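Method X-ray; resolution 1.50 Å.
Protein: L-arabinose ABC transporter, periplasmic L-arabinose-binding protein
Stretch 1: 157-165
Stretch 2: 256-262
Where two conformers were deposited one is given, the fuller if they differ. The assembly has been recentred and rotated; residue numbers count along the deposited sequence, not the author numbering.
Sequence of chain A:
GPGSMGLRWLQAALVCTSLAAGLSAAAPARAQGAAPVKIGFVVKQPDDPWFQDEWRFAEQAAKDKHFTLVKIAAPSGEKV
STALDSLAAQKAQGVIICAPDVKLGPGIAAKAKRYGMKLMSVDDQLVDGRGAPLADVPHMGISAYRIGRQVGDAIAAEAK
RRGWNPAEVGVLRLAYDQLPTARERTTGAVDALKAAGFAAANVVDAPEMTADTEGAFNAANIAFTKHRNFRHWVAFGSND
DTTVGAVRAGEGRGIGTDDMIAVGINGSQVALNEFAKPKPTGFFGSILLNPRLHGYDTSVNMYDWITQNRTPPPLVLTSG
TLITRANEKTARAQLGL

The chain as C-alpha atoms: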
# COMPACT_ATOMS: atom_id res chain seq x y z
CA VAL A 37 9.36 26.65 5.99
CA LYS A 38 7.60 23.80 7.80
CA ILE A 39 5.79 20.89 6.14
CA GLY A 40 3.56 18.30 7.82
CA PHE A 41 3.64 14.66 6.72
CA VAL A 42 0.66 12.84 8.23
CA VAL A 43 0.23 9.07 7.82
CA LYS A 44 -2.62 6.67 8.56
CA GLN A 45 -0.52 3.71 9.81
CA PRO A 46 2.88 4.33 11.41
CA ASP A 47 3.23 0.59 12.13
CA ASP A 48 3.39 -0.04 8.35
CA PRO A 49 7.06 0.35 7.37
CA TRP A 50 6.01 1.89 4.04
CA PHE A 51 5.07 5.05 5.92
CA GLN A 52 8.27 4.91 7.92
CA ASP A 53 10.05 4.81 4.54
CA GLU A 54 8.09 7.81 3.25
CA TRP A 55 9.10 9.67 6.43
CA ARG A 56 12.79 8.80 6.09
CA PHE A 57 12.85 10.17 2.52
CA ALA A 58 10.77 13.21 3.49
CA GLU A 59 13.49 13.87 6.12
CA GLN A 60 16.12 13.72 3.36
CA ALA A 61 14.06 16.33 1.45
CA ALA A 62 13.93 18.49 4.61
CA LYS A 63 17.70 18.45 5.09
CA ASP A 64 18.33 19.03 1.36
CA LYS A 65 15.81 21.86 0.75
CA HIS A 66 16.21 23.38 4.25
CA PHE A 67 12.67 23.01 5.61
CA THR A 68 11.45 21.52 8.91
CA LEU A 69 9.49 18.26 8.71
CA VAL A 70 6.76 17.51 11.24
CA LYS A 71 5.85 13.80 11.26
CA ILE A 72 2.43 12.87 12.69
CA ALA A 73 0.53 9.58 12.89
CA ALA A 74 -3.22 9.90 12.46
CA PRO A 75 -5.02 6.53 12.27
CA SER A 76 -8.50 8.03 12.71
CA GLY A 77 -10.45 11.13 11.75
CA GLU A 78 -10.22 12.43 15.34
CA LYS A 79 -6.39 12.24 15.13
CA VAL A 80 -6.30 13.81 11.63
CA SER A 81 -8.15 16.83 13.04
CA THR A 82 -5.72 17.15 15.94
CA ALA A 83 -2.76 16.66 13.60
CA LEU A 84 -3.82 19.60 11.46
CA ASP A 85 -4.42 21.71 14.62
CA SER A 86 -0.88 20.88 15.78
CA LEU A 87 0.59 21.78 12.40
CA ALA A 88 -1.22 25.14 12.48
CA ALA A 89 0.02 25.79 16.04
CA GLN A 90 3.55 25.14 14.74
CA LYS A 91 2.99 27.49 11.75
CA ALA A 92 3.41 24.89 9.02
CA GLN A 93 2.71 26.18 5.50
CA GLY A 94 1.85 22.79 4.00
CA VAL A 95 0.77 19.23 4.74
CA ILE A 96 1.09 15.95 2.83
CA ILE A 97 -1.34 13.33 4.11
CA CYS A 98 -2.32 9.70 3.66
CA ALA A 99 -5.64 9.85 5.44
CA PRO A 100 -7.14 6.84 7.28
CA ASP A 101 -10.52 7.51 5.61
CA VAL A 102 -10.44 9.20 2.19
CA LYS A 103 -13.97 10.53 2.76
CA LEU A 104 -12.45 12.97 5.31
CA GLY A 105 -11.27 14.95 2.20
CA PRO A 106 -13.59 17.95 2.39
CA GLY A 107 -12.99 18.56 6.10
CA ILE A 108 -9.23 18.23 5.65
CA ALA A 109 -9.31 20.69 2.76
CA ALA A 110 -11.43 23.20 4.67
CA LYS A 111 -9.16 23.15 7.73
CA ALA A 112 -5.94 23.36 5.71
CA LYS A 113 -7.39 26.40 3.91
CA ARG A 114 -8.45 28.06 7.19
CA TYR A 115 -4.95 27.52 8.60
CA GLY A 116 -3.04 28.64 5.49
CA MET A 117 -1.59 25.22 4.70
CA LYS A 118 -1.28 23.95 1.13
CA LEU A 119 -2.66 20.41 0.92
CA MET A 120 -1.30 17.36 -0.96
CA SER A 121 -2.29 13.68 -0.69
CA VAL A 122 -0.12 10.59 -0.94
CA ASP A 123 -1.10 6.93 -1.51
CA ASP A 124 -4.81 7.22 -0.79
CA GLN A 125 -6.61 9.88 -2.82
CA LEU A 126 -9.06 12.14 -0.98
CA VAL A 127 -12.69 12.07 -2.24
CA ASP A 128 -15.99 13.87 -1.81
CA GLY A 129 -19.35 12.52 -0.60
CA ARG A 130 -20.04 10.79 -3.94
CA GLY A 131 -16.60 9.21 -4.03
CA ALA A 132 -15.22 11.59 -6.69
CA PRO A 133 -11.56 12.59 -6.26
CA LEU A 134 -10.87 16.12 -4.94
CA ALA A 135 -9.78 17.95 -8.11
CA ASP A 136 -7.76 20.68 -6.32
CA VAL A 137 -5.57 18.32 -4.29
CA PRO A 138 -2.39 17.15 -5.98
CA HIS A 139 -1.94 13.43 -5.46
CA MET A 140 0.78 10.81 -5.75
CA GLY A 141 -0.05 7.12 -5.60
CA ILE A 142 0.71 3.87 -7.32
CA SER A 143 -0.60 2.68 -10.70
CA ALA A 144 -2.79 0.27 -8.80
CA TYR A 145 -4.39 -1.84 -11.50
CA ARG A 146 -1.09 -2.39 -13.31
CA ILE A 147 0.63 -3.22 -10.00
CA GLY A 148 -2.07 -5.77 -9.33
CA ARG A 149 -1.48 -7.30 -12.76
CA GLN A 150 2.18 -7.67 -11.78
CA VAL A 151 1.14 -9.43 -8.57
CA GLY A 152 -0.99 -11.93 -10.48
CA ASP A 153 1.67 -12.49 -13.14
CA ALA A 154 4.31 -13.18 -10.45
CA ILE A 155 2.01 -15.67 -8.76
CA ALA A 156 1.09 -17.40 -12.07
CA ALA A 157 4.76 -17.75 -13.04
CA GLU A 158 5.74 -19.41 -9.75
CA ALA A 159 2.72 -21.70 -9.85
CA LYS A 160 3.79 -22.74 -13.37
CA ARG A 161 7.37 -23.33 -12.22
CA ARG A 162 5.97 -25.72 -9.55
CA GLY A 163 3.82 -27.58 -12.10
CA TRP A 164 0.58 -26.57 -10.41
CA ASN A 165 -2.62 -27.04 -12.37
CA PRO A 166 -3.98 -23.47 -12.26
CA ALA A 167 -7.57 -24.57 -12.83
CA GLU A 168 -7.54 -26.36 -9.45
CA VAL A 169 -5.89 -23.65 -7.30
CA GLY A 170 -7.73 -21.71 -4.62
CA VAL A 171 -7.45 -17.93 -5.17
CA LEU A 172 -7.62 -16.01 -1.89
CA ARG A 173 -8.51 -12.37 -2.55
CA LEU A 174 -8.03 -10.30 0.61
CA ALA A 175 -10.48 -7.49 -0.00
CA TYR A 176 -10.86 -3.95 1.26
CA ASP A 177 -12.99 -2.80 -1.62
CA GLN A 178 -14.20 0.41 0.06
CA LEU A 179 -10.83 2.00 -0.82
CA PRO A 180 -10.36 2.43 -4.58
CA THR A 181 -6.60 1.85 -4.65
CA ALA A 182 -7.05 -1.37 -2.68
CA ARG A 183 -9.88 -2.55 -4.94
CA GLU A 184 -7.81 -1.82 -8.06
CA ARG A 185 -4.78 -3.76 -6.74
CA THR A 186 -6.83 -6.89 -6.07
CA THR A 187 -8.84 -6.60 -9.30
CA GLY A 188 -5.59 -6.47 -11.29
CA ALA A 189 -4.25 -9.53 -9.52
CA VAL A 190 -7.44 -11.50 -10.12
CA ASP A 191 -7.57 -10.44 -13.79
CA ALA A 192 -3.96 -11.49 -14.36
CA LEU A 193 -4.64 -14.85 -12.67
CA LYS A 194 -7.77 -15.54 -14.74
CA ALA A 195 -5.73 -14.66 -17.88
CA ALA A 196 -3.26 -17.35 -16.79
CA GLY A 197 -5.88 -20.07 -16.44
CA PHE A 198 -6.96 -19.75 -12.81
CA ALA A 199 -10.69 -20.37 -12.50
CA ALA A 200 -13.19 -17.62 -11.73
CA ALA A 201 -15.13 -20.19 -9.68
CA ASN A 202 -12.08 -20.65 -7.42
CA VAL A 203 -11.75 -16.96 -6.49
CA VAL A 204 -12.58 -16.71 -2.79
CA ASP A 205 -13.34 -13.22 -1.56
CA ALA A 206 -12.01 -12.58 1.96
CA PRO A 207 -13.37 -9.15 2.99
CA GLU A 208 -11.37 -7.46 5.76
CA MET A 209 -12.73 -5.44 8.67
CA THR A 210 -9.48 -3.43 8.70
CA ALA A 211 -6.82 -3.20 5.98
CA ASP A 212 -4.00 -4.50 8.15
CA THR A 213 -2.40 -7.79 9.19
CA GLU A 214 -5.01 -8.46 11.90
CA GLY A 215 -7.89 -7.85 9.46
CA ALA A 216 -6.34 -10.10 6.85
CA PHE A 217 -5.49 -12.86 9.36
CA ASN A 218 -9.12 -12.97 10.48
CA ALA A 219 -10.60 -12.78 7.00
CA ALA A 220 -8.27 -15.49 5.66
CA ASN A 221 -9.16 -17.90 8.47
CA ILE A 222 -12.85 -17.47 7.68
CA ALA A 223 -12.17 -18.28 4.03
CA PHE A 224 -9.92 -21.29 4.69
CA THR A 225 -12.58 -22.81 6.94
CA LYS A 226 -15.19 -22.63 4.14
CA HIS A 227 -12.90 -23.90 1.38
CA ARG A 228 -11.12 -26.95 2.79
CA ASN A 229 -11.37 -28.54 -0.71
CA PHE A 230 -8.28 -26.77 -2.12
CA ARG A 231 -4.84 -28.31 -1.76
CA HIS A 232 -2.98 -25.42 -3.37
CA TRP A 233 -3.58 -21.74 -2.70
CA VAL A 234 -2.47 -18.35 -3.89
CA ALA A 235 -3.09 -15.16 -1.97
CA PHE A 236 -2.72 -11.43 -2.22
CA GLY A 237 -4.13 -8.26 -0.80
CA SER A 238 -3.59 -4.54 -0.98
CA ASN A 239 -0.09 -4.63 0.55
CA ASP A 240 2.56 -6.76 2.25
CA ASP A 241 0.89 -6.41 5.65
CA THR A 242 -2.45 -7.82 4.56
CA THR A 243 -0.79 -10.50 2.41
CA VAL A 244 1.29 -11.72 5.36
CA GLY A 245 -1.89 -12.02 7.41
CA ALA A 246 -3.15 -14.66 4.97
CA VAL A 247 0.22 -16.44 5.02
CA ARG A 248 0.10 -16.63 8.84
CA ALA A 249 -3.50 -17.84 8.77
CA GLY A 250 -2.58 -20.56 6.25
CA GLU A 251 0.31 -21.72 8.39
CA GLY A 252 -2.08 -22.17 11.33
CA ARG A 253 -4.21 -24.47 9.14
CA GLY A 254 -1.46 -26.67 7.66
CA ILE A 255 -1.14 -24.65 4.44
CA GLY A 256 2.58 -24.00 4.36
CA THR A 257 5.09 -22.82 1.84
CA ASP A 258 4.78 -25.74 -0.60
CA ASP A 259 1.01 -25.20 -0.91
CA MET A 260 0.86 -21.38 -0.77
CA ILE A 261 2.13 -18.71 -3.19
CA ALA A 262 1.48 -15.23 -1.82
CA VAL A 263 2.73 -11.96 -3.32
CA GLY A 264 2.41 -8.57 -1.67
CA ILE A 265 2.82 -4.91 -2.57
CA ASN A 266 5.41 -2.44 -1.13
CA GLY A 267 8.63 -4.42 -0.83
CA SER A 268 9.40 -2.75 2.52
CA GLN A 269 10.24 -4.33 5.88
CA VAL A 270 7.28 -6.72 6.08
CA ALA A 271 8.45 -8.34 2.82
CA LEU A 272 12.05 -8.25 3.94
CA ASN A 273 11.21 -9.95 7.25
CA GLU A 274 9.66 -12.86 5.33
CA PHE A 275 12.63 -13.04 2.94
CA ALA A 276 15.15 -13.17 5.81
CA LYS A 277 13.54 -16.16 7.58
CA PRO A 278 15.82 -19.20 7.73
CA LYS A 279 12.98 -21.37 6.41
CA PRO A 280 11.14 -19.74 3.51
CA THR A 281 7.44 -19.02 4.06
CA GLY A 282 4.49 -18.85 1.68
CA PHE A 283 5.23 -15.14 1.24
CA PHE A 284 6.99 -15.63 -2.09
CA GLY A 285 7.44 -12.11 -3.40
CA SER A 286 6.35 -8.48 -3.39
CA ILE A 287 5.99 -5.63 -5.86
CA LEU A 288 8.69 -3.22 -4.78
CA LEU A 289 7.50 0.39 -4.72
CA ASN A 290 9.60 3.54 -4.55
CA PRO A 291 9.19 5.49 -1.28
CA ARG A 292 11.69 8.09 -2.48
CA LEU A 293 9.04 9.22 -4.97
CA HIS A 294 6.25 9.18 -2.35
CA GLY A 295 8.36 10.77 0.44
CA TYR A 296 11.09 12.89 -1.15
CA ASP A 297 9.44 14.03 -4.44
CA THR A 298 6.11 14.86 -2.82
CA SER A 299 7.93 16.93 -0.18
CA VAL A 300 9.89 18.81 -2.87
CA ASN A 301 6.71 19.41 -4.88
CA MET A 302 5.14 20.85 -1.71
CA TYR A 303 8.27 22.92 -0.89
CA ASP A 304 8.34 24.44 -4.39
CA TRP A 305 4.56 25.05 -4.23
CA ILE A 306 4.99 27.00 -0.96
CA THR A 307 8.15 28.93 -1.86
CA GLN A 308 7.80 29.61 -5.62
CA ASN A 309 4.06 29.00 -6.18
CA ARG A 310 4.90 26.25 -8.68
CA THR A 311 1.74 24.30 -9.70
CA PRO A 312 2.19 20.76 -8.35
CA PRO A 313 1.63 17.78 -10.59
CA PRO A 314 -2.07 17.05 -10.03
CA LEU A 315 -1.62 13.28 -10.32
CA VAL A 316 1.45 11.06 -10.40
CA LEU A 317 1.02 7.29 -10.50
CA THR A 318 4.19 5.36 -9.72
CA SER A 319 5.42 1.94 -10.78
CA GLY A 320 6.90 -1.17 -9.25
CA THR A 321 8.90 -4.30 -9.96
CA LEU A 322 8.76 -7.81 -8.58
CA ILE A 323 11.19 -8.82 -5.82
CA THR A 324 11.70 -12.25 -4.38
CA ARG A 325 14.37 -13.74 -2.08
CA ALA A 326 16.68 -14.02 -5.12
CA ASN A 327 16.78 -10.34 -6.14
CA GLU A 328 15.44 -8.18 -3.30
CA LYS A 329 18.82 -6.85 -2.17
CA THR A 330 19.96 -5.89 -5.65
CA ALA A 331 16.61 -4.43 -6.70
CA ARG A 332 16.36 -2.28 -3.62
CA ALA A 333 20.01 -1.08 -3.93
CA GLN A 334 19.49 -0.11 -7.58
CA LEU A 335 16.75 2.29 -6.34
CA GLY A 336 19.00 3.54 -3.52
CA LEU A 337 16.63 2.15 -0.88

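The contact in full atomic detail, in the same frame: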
# COMPACT_ATOMS: atom_id res chain seq x y z
N ALA A 157 3.44 -17.24 -12.61
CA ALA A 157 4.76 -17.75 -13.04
C ALA A 157 5.35 -18.75 -12.05
O ALA A 157 5.95 -19.76 -12.43
CB ALA A 157 5.73 -16.61 -13.29
N GLU A 158 5.18 -18.50 -10.76
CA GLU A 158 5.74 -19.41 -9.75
C GLU A 158 4.90 -20.68 -9.68
O GLU A 158 5.42 -21.78 -9.52
CB GLU A 158 5.82 -18.69 -8.40
CG GLU A 158 6.33 -19.53 -7.23
CD GLU A 158 7.71 -20.13 -7.41
OE1 GLU A 158 8.46 -19.70 -8.33
OE2 GLU A 158 8.06 -21.02 -6.61
N ALA A 159 3.59 -20.53 -9.81
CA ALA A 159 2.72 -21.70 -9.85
C ALA A 159 3.11 -22.61 -11.02
O ALA A 159 3.20 -23.82 -10.86
CB ALA A 159 1.25 -21.30 -9.96
N LYS A 160 3.36 -22.01 -12.18
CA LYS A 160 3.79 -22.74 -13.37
C LYS A 160 5.12 -23.43 -13.13
O LYS A 160 5.28 -24.60 -13.49
CB LYS A 160 3.88 -21.79 -14.55
CG LYS A 160 4.48 -22.37 -15.82
CD LYS A 160 4.39 -21.34 -16.93
CE LYS A 160 3.02 -21.36 -17.57
NZ LYS A 160 2.93 -22.52 -18.48
N ARG A 161 6.08 -22.72 -12.53
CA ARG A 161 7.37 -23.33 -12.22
C ARG A 161 7.20 -24.61 -11.37
O ARG A 161 7.91 -25.60 -11.58
CB ARG A 161 8.28 -22.32 -11.51
CG ARG A 161 9.75 -22.68 -11.51
CD ARG A 161 10.56 -21.78 -10.60
NE ARG A 161 10.09 -21.91 -9.22
CZ ARG A 161 10.39 -22.92 -8.41
NH1 ARG A 161 11.19 -23.91 -8.82
NH2 ARG A 161 9.89 -22.95 -7.18
N ARG A 162 6.25 -24.58 -10.44
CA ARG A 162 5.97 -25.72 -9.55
C ARG A 162 5.15 -26.84 -10.19
O ARG A 162 4.97 -27.90 -9.58
CB ARG A 162 5.26 -25.24 -8.27
CG ARG A 162 6.12 -24.33 -7.44
CD ARG A 162 5.48 -23.99 -6.11
NE ARG A 162 6.17 -22.87 -5.50
CZ ARG A 162 5.92 -22.43 -4.27
NH1 ARG A 162 5.02 -23.04 -3.50
NH2 ARG A 162 6.59 -21.40 -3.81
N GLY A 163 4.63 -26.60 -11.39
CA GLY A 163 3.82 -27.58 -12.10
C GLY A 163 2.39 -27.68 -11.60
O GLY A 163 1.71 -28.68 -11.82
N TRP A 164 1.94 -26.63 -10.92
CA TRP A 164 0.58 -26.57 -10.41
C TRP A 164 -0.40 -26.53 -11.58
O TRP A 164 -0.12 -25.93 -12.61
CB TRP A 164 0.40 -25.32 -9.54
CG TRP A 164 0.98 -25.41 -8.18
CD1 TRP A 164 1.88 -26.32 -7.72
CD2 TRP A 164 0.74 -24.51 -7.09
NE1 TRP A 164 2.20 -26.06 -6.40
CE2 TRP A 164 1.51 -24.96 -5.99
CE3 TRP A 164 -0.08 -23.38 -6.92
CZ2 TRP A 164 1.49 -24.31 -4.75
CZ3 TRP A 164 -0.09 -22.75 -5.68
CH2 TRP A 164 0.68 -23.23 -4.62
N ASN A 165 -1.53 -27.20 -11.44
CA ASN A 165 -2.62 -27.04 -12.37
C ASN A 165 -3.44 -25.81 -11.95
O ASN A 165 -4.11 -25.86 -10.93
CB ASN A 165 -3.48 -28.30 -12.35
CG ASN A 165 -4.70 -28.19 -13.24
OD1 ASN A 165 -5.00 -27.14 -13.79
ND2 ASN A 165 -5.42 -29.29 -13.36
N GLY A 256 1.26 -24.59 4.29
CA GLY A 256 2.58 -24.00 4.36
C GLY A 256 3.15 -23.64 3.01
O GLY A 256 2.44 -23.60 2.02
N THR A 257 4.46 -23.43 3.00
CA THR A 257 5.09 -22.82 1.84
C THR A 257 4.98 -23.64 0.55
O THR A 257 4.90 -23.06 -0.52
CB THR A 257 6.56 -22.45 2.10
OG1 THR A 257 7.02 -21.64 1.02
CG2 THR A 257 7.43 -23.71 2.25
N ASP A 258 4.92 -24.96 0.63
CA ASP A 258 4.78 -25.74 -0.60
C ASP A 258 3.40 -25.61 -1.25
O ASP A 258 3.26 -25.83 -2.46
CB ASP A 258 5.08 -27.22 -0.34
CG ASP A 258 6.56 -27.48 -0.05
OD1 ASP A 258 7.43 -26.65 -0.42
OD2 ASP A 258 6.86 -28.55 0.51
N ASP A 259 2.40 -25.24 -0.46
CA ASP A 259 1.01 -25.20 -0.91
C ASP A 259 0.45 -23.80 -0.98
O ASP A 259 -0.72 -23.64 -1.28
CB ASP A 259 0.15 -26.07 0.01
CG ASP A 259 0.51 -27.54 -0.08
OD1 ASP A 259 0.88 -28.01 -1.19
OD2 ASP A 259 0.44 -28.22 0.95
N MET A 260 1.30 -22.79 -0.77
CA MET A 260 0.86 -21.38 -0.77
C MET A 260 1.84 -20.51 -1.55
O MET A 260 3.02 -20.51 -1.26
CB MET A 260 0.76 -20.84 0.66
CG MET A 260 0.58 -19.31 0.76
SD MET A 260 -0.98 -18.67 0.10
CE MET A 260 -2.20 -19.19 1.29
N ILE A 261 1.33 -19.76 -2.53
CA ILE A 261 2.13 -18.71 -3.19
C ILE A 261 1.43 -17.37 -2.97
O ILE A 261 0.36 -17.13 -3.53
CB ILE A 261 2.31 -18.97 -4.70
CG1 ILE A 261 3.00 -20.31 -4.91
CG2 ILE A 261 3.10 -17.84 -5.34
CD1 ILE A 261 2.95 -20.77 -6.35
N ALA A 262 2.04 -16.52 -2.16
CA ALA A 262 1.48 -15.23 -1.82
C ALA A 262 2.43 -14.14 -2.25
O ALA A 262 3.63 -14.25 -2.01
CB ALA A 262 1.21 -15.15 -0.32
O HOH W 1 5.65 -20.48 -1.38

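The first stretch is the last part of a helix and the loop that leaves it; the second is a turn leading into a strand that includes Met260 to Ala262. The helix closes with a Schellman motif: Gly163 takes positive phi, a conformation that favours glycine, while Gly163 N bonds to Lys160 O at 3.0 Å and Trp164 N to Ala159 O at 3.1 Å. The chain so turned points Trp164 toward the second stretch. On the other side, Asp259 N bonds to Gly256 O at 3.0 Å, and the strand then alternates, Met260 pointing away and Ile261 toward the helix. The closest CA pair, Ala159 CA and Ile261 CA, is 7.3 Å apart; the small side chain of Ala159 points sideways, that of Ile261 toward the first stretch.

Ile261 is the hub, with the largest covered area of any residue here. Its CD1 lies over one face of Trp164, 3.9 Å from the centroid of the six-membered ring, a CH-pi contact, and packs 4.0 Å from Ala159 CB and 3.7 Å from Glu158 CG. Its CG1 sits 3.7 Å from Arg162 CZ, over one face of the guanidinium. The CG1-CD1 arm of the isoleucine thus reaches two flat groups at once. The indole meets the turn by its edge, with CZ2 3.3 Å from Asp258 O.

Arg162 supplies the direct hydrogen bond between the stretches, NH1 to Thr257 O at 3.0 Å. Glu158, in the helix, holds the same side chain: its OE2 accepts from Arg162 NE at 2.9 Å and also from Arg161 NH2 at 2.7 Å, so one buried carboxylate is shared by two arginines. A water extends the link, accepting from Arg162 NH2 at 2.8 Å, donating to Met260 O at 2.6 Å and bonding to Thr257 OG1 at 3.0 Å. The rule is a greasy centre with the carbonyls of Thr257 and Met260 bonded at its margin, one by Arg162 and one by the water.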